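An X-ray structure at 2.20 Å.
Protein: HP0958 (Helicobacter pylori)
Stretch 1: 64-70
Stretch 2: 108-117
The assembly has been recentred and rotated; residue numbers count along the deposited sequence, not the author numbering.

Stretch 1 (64-70) KNEQTLQ
Stretch 2 (108-117) QANREIENLQ

Two helical segments of one chain pack nearly antiparallel, their N-to-C directions 160° apart and their axes 9.4 Å apart at closest approach. Both are regular α-helix, phi/psi near -63/-42, running on beyond each end. The register is set where Leu-69 faces Ala-109, CA to CA 5.9 Å; Ala-109 presents only a methyl here, with Leu-69 CB 4.0 Å from Ala-109 CB.

No hydrogen bond crosses the contact, so packing carries it, burying 362 Å² in total. Asn-65, Leu-69 and Ile-113 cover most, and all three point CA-to-CB toward the partner helix. Leu-69 (chi1 t, chi2 p) sets its CD2 3.8 Å from Ile-113 CD1 and 3.4 Å from Asn-110 OD1. Ile-113 (m, t) is buried: its CG1 lies 3.5 Å from Asn-65 CB, and its CD1 meets Glu-66 CG at 3.7 Å; the Glu-66 CA-to-CB bond points sideways, and the end of its side chain comes nearer.

Asn-65, one turn before Leu-69, covers the most surface despite its polarity. With chi1 -79° and chi2 -85°, its OD1 sits 3.3 Å from Glu-112 CG and its ND2 3.6 Å from Leu-116 CD1. That ND2 is hydrogen-bonded elsewhere in the structure, so that donor is satisfied. Thr-68 (p) bonds back to its own helix, OG1 donating to Asn-65 O at 3.0 Å.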

# COMPACT_ATOMS: atom_id res chain seq x y z
N LYS A 64 -22.29 -30.40 -8.88
CA LYS A 64 -23.65 -30.42 -8.35
C LYS A 64 -24.67 -30.52 -9.46
O LYS A 64 -25.57 -31.36 -9.42
CB LYS A 64 -23.91 -29.22 -7.44
CG LYS A 64 -23.36 -29.40 -6.03
CD LYS A 64 -23.43 -28.13 -5.18
CE LYS A 64 -22.99 -28.40 -3.75
NZ LYS A 64 -22.65 -27.17 -2.98
N ASN A 65 -24.51 -29.67 -10.48
CA ASN A 65 -25.31 -29.75 -11.69
C ASN A 65 -25.21 -31.11 -12.40
O ASN A 65 -26.17 -31.54 -13.04
CB ASN A 65 -24.91 -28.64 -12.67
CG ASN A 65 -25.51 -27.29 -12.31
OD1 ASN A 65 -26.65 -26.98 -12.67
ND2 ASN A 65 -24.74 -26.47 -11.61
N GLU A 66 -24.05 -31.75 -12.30
CA GLU A 66 -23.80 -33.03 -12.99
C GLU A 66 -24.55 -34.19 -12.34
O GLU A 66 -24.97 -35.14 -13.01
CB GLU A 66 -22.29 -33.34 -13.08
CG GLU A 66 -21.57 -32.39 -14.04
CD GLU A 66 -20.29 -32.94 -14.68
OE1 GLU A 66 -19.37 -33.36 -13.93
OE2 GLU A 66 -20.21 -32.93 -15.94
N GLN A 67 -24.70 -34.09 -11.02
CA GLN A 67 -25.44 -35.06 -10.23
C GLN A 67 -26.93 -34.96 -10.58
O GLN A 67 -27.57 -35.98 -10.87
CB GLN A 67 -25.19 -34.83 -8.73
CG GLN A 67 -25.98 -35.74 -7.81
CD GLN A 67 -25.72 -37.21 -8.06
OE1 GLN A 67 -24.57 -37.64 -8.16
NE2 GLN A 67 -26.79 -37.99 -8.15
N THR A 68 -27.47 -33.74 -10.62
CA THR A 68 -28.89 -33.54 -10.95
C THR A 68 -29.19 -33.95 -12.40
O THR A 68 -30.24 -34.53 -12.68
CB THR A 68 -29.36 -32.10 -10.69
OG1 THR A 68 -28.78 -31.24 -11.67
CG2 THR A 68 -28.93 -31.63 -9.30
N LEU A 69 -28.25 -33.68 -13.30
CA LEU A 69 -28.35 -34.17 -14.67
C LEU A 69 -28.37 -35.71 -14.75
O LEU A 69 -29.12 -36.29 -15.54
CB LEU A 69 -27.19 -33.62 -15.49
CG LEU A 69 -27.00 -34.05 -16.94
CD1 LEU A 69 -28.19 -33.66 -17.81
CD2 LEU A 69 -25.75 -33.41 -17.45
N GLN A 70 -27.55 -36.36 -13.92
CA GLN A 70 -27.58 -37.82 -13.77
C GLN A 70 -28.94 -38.30 -13.26
O GLN A 70 -29.48 -39.27 -13.77
CB GLN A 70 -26.44 -38.30 -12.85
CG GLN A 70 -26.34 -39.86 -12.72
CD GLN A 70 -25.25 -40.34 -11.74
OE1 GLN A 70 -24.48 -39.55 -11.19
NE2 GLN A 70 -25.20 -41.66 -11.54
N GLN A 108 -31.55 -27.70 -19.62
CA GLN A 108 -31.13 -26.63 -18.70
C GLN A 108 -29.82 -26.96 -17.98
O GLN A 108 -28.92 -26.12 -17.93
CB GLN A 108 -32.20 -26.32 -17.66
CG GLN A 108 -33.40 -25.56 -18.21
CD GLN A 108 -34.69 -25.83 -17.43
OE1 GLN A 108 -34.67 -26.39 -16.33
NE2 GLN A 108 -35.81 -25.42 -18.00
N ALA A 109 -29.71 -28.17 -17.43
CA ALA A 109 -28.49 -28.59 -16.73
C ALA A 109 -27.29 -28.61 -17.65
O ALA A 109 -26.20 -28.19 -17.25
CB ALA A 109 -28.68 -29.94 -16.06
N ASN A 110 -27.46 -29.10 -18.88
CA ASN A 110 -26.38 -29.12 -19.85
C ASN A 110 -25.92 -27.73 -20.21
O ASN A 110 -24.71 -27.49 -20.24
CB ASN A 110 -26.73 -29.92 -21.10
CG ASN A 110 -26.49 -31.40 -20.91
OD1 ASN A 110 -25.42 -31.80 -20.48
ND2 ASN A 110 -27.50 -32.21 -21.20
N ARG A 111 -26.85 -26.82 -20.47
CA ARG A 111 -26.51 -25.40 -20.69
C ARG A 111 -25.79 -24.75 -19.49
O ARG A 111 -24.83 -24.01 -19.68
CB ARG A 111 -27.72 -24.54 -21.09
CG ARG A 111 -28.54 -25.05 -22.27
CD ARG A 111 -29.53 -23.99 -22.83
NE ARG A 111 -30.70 -23.76 -21.99
CZ ARG A 111 -31.86 -24.42 -22.09
NH1 ARG A 111 -32.87 -24.12 -21.28
NH2 ARG A 111 -32.03 -25.37 -23.00
N GLU A 112 -26.28 -24.99 -18.27
CA GLU A 112 -25.68 -24.41 -17.08
C GLU A 112 -24.24 -24.92 -16.88
O GLU A 112 -23.34 -24.15 -16.62
CB GLU A 112 -26.56 -24.66 -15.82
CG GLU A 112 -25.92 -24.27 -14.46
CD GLU A 112 -25.78 -22.76 -14.27
OE1 GLU A 112 -25.16 -22.31 -13.27
OE2 GLU A 112 -26.28 -22.01 -15.11
N ILE A 113 -24.04 -26.22 -17.03
CA ILE A 113 -22.70 -26.80 -16.96
C ILE A 113 -21.77 -26.21 -18.02
O ILE A 113 -20.64 -25.84 -17.70
CB ILE A 113 -22.74 -28.32 -17.08
CG1 ILE A 113 -23.55 -28.90 -15.92
CG2 ILE A 113 -21.28 -28.91 -17.16
CD1 ILE A 113 -23.92 -30.40 -16.11
N GLU A 114 -22.23 -26.12 -19.27
CA GLU A 114 -21.42 -25.52 -20.32
C GLU A 114 -21.07 -24.06 -19.99
O GLU A 114 -19.95 -23.61 -20.25
CB GLU A 114 -22.13 -25.61 -21.66
CG GLU A 114 -21.30 -25.18 -22.88
CD GLU A 114 -22.04 -25.39 -24.19
OE1 GLU A 114 -22.71 -26.45 -24.33
OE2 GLU A 114 -21.95 -24.50 -25.08
N ASN A 115 -22.02 -23.33 -19.40
CA ASN A 115 -21.78 -21.94 -19.00
C ASN A 115 -20.72 -21.80 -17.91
O ASN A 115 -19.88 -20.90 -17.96
CB ASN A 115 -23.08 -21.26 -18.54
CG ASN A 115 -23.90 -20.71 -19.70
OD1 ASN A 115 -23.36 -20.45 -20.78
ND2 ASN A 115 -25.21 -20.53 -19.47
N LEU A 116 -20.79 -22.69 -16.92
CA LEU A 116 -19.85 -22.68 -15.82
C LEU A 116 -18.45 -23.01 -16.34
O LEU A 116 -17.48 -22.33 -16.02
CB LEU A 116 -20.26 -23.67 -14.72
CG LEU A 116 -21.55 -23.39 -13.93
CD1 LEU A 116 -22.14 -24.66 -13.30
CD2 LEU A 116 -21.36 -22.28 -12.89
N GLN A 117 -18.35 -24.07 -17.15
CA GLN A 117 -17.10 -24.45 -17.78
C GLN A 117 -16.50 -23.31 -18.60
O GLN A 117 -15.28 -23.11 -18.55
CB GLN A 117 -17.26 -25.73 -18.60
CG GLN A 117 -16.96 -26.94 -17.74
CD GLN A 117 -17.55 -28.23 -18.24
OE1 GLN A 117 -18.11 -28.29 -19.34
NE2 GLN A 117 -17.43 -29.28 -17.44